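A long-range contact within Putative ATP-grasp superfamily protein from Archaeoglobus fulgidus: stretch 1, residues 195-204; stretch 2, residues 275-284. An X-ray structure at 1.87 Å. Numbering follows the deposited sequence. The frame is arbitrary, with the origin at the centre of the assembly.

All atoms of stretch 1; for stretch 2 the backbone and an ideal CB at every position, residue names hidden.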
# COMPACT_ATOMS: atom_id res chain seq x y z
N TYR A 195 -2.05 -11.17 -4.96
CA TYR A 195 -3.30 -10.58 -4.52
C TYR A 195 -4.24 -10.40 -5.70
O TYR A 195 -3.93 -9.68 -6.65
CB TYR A 195 -3.04 -9.22 -3.85
CG TYR A 195 -2.30 -9.31 -2.53
CD1 TYR A 195 -0.98 -9.75 -2.46
CD2 TYR A 195 -2.94 -8.97 -1.34
CE1 TYR A 195 -0.31 -9.84 -1.24
CE2 TYR A 195 -2.28 -9.06 -0.11
CZ TYR A 195 -0.97 -9.50 -0.07
OH TYR A 195 -0.32 -9.58 1.14
N ALA A 196 -5.39 -11.08 -5.65
CA ALA A 196 -6.38 -11.00 -6.71
C ALA A 196 -7.52 -10.06 -6.33
O ALA A 196 -8.26 -9.59 -7.19
CB ALA A 196 -6.94 -12.40 -7.01
N GLY A 197 -7.65 -9.79 -5.04
CA GLY A 197 -8.71 -8.89 -4.60
C GLY A 197 -8.70 -8.66 -3.11
O GLY A 197 -7.90 -9.26 -2.39
N ALA A 198 -9.58 -7.78 -2.65
CA ALA A 198 -9.69 -7.47 -1.23
C ALA A 198 -11.16 -7.25 -0.90
O ALA A 198 -11.96 -6.93 -1.78
CB ALA A 198 -8.88 -6.22 -0.88
N VAL A 199 -11.51 -7.46 0.36
CA VAL A 199 -12.87 -7.26 0.83
C VAL A 199 -12.75 -6.25 1.96
O VAL A 199 -12.02 -6.46 2.93
CB VAL A 199 -13.48 -8.58 1.36
CG1 VAL A 199 -14.89 -8.34 1.85
CG2 VAL A 199 -13.48 -9.62 0.24
N VAL A 200 -13.45 -5.13 1.82
CA VAL A 200 -13.41 -4.03 2.79
C VAL A 200 -14.82 -3.70 3.31
O VAL A 200 -15.68 -3.27 2.54
CB VAL A 200 -12.83 -2.75 2.13
CG1 VAL A 200 -12.70 -1.64 3.15
CG2 VAL A 200 -11.48 -3.06 1.49
N PRO A 201 -15.07 -3.90 4.62
CA PRO A 201 -14.13 -4.41 5.63
C PRO A 201 -14.05 -5.93 5.60
O PRO A 201 -14.87 -6.60 4.98
CB PRO A 201 -14.72 -3.88 6.93
CG PRO A 201 -16.19 -3.99 6.67
CD PRO A 201 -16.32 -3.44 5.25
N ALA A 202 -13.04 -6.47 6.28
CA ALA A 202 -12.83 -7.91 6.32
C ALA A 202 -14.01 -8.66 6.93
O ALA A 202 -14.69 -8.17 7.83
CB ALA A 202 -11.56 -8.23 7.11
N ARG A 203 -14.24 -9.87 6.43
CA ARG A 203 -15.32 -10.71 6.93
C ARG A 203 -14.70 -11.58 8.03
O ARG A 203 -14.44 -12.76 7.83
CB ARG A 203 -15.87 -11.58 5.79
CG ARG A 203 -16.49 -10.75 4.66
CD ARG A 203 -16.80 -11.57 3.42
NE ARG A 203 -15.58 -12.07 2.78
CZ ARG A 203 -15.55 -12.76 1.65
NH1 ARG A 203 -16.69 -13.05 1.02
NH2 ARG A 203 -14.40 -13.17 1.14
N ILE A 204 -14.46 -10.96 9.18
CA ILE A 204 -13.87 -11.64 10.32
C ILE A 204 -14.61 -11.29 11.60
O ILE A 204 -15.34 -10.30 11.66
CB ILE A 204 -12.38 -11.24 10.50
CG1 ILE A 204 -12.27 -9.72 10.60
CG2 ILE A 204 -11.55 -11.78 9.33
CD1 ILE A 204 -10.87 -9.20 10.87
N UNK A 275 -20.65 5.44 7.03
CA UNK A 275 -21.47 4.25 6.90
C UNK A 275 -20.57 3.05 6.66
O UNK A 275 -19.36 3.21 6.50
CB UNK A 275 -22.49 4.40 5.77
N UNK A 276 -21.16 1.87 6.65
CA UNK A 276 -20.39 0.66 6.38
C UNK A 276 -21.16 -0.13 5.34
O UNK A 276 -22.26 -0.62 5.60
CB UNK A 276 -20.15 -0.16 7.65
N UNK A 277 -20.57 -0.23 4.15
CA UNK A 277 -21.17 -0.95 3.03
C UNK A 277 -20.03 -1.78 2.45
O UNK A 277 -19.25 -1.29 1.64
CB UNK A 277 -21.80 -0.01 1.99
N UNK A 278 -19.94 -3.04 2.88
CA UNK A 278 -18.87 -3.92 2.43
C UNK A 278 -18.67 -3.97 0.92
O UNK A 278 -19.61 -4.20 0.15
CB UNK A 278 -19.14 -5.34 2.94
N UNK A 279 -17.43 -3.76 0.51
CA UNK A 279 -17.06 -3.75 -0.90
C UNK A 279 -16.06 -4.84 -1.23
O UNK A 279 -15.30 -5.29 -0.37
CB UNK A 279 -16.49 -2.39 -1.29
N UNK A 280 -16.06 -5.27 -2.49
CA UNK A 280 -15.07 -6.23 -2.94
C UNK A 280 -14.28 -5.54 -4.04
O UNK A 280 -14.86 -5.05 -5.02
CB UNK A 280 -15.71 -7.53 -3.42
N UNK A 281 -12.97 -5.46 -3.87
CA UNK A 281 -12.11 -4.87 -4.89
C UNK A 281 -11.49 -6.07 -5.59
O UNK A 281 -11.03 -7.00 -4.94
CB UNK A 281 -11.06 -3.92 -4.31
N UNK A 282 -11.50 -6.08 -6.92
CA UNK A 282 -10.89 -7.21 -7.60
C UNK A 282 -10.28 -6.83 -8.93
O UNK A 282 -10.77 -5.96 -9.65
CB UNK A 282 -11.93 -8.32 -7.81
N UNK A 283 -9.17 -7.50 -9.24
CA UNK A 283 -8.47 -7.28 -10.49
C UNK A 283 -9.03 -8.31 -11.46
O UNK A 283 -9.20 -9.49 -11.11
CB UNK A 283 -6.95 -7.40 -10.33
N UNK A 284 -9.34 -7.87 -12.67
CA UNK A 284 -9.90 -8.76 -13.67
C UNK A 284 -9.47 -8.34 -15.06
O UNK A 284 -8.71 -7.38 -15.23
CB UNK A 284 -11.43 -8.79 -13.57

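Strand 195-200 pairs antiparallel with strand 279-284, so much of the contact is backbone. At position 275 nothing of stretch 1 lies within 5.5 Å of the ideal CB; many residues would serve, and it is H275. Position 276 also begins in open space, but extended backbone angles and a sideways CB let a modest apolar side chain reach the ring of P201. It is V276, whose CG1 lies 4.1 Å from P201 CG. Position 277 points away, where a long polar chain is as acceptable as a short one; it is R277.

At position 278 CB points sideways, 4.1 Å from P201 CD, yet beyond the end of the strand the carbonyls of P201 and A202 are available as acceptors. A long side chain carrying donors would suit, lysine or arginine above all, with an aliphatic portion to pass V199. The residue is R278. Its CD packs 3.6 Å from V199 CG1, NE donates to P201 O at 2.9 Å, and NH2 donates to A202 O at 3.2 Å. Both carbonyls lie near the guanidinium plane; R203 CG covers one face, 3.4 Å from R278 NE.

At 279 the backbone does the binding: its N donates to V200 O at 2.7 Å, and its O accepts from V200 N at 2.9 Å. CB shares a sheet face with V200, so apolar or polar chains could fit; it is Q279, whose side-chain end leads away. Position 280 lies on the V199 face, its ideal CB 4.8 Å from V199 CG2, and favours an apolar chain. It is M280, modelled as selenomethionine, with CE 4.1 Å from V199 CG2.

Position 281 shares the face of A198, whose small methyl leaves room for a beta-branched or other apolar residue. It is V281; its N donates to A198 O at 2.7 Å, and its O accepts from A198 N at 2.8 Å. Position 282 sits opposite G197, which offers no side chain to pack against. A CB on G197 would lie 2.6 Å from V281 O, a clash. Many residues fit at 282, and R282 leads its end away.

At 283 the backbone N donates to A196 O at 3.1 Å, and CB points toward stretch 1. A long chain could pass along it; K283 does, its NZ donating to a water at 2.8 Å that in turn donates to Y195 O at 3.2 Å. Position 284 is unconstrained by stretch 1; it is S284.

Stretch 2 275-284: HVRRQMVRKS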
# COMPACT_ATOMS: atom_id res chain seq x y z
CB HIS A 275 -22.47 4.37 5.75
CG HIS A 275 -21.85 4.54 4.39
ND1 HIS A 275 -21.11 3.54 3.78
CD2 HIS A 275 -21.86 5.58 3.53
CE1 HIS A 275 -20.71 3.97 2.59
NE2 HIS A 275 -21.15 5.20 2.42
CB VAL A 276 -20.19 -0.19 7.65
CG1 VAL A 276 -19.40 -1.46 7.31
CG2 VAL A 276 -19.46 0.62 8.71
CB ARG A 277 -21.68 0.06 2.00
CG ARG A 277 -22.47 -0.53 0.83
CD ARG A 277 -22.76 0.58 -0.17
NE ARG A 277 -23.33 1.75 0.51
CZ ARG A 277 -23.20 3.00 0.08
NH1 ARG A 277 -22.52 3.26 -1.03
NH2 ARG A 277 -23.73 4.00 0.77
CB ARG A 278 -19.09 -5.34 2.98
CG ARG A 278 -17.98 -6.31 2.60
CD ARG A 278 -18.09 -7.63 3.37
NE ARG A 278 -17.56 -7.51 4.72
CZ ARG A 278 -18.28 -7.63 5.83
NH1 ARG A 278 -19.58 -7.86 5.76
NH2 ARG A 278 -17.69 -7.52 7.02
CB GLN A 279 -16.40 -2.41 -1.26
CG GLN A 279 -17.26 -1.20 -0.99
CD GLN A 279 -18.47 -1.18 -1.88
OE1 GLN A 279 -19.61 -1.14 -1.41
NE2 GLN A 279 -18.24 -1.22 -3.18
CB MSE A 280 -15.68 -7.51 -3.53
CG MSE A 280 -14.61 -8.42 -4.17
SE MSE A 280 -15.22 -10.12 -4.84
CE MSE A 280 -15.05 -11.17 -3.21
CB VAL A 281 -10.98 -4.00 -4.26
CG1 VAL A 281 -10.08 -3.43 -5.36
CG2 VAL A 281 -11.57 -2.86 -3.44
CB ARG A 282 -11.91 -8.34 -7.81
CG ARG A 282 -13.00 -8.04 -8.82
CD ARG A 282 -14.04 -9.17 -8.87
NE ARG A 282 -15.11 -8.84 -9.80
CZ ARG A 282 -16.28 -9.48 -9.89
NH1 ARG A 282 -16.55 -10.51 -9.09
NH2 ARG A 282 -17.17 -9.08 -10.77
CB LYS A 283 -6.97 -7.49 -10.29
CG LYS A 283 -6.13 -7.31 -11.54
CD LYS A 283 -4.67 -7.62 -11.27
CE LYS A 283 -4.08 -6.69 -10.22
NZ LYS A 283 -2.64 -6.95 -9.98
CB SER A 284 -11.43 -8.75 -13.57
OG SER A 284 -11.94 -7.42 -13.64
O HOH W 1 -2.10 -9.56 -9.25
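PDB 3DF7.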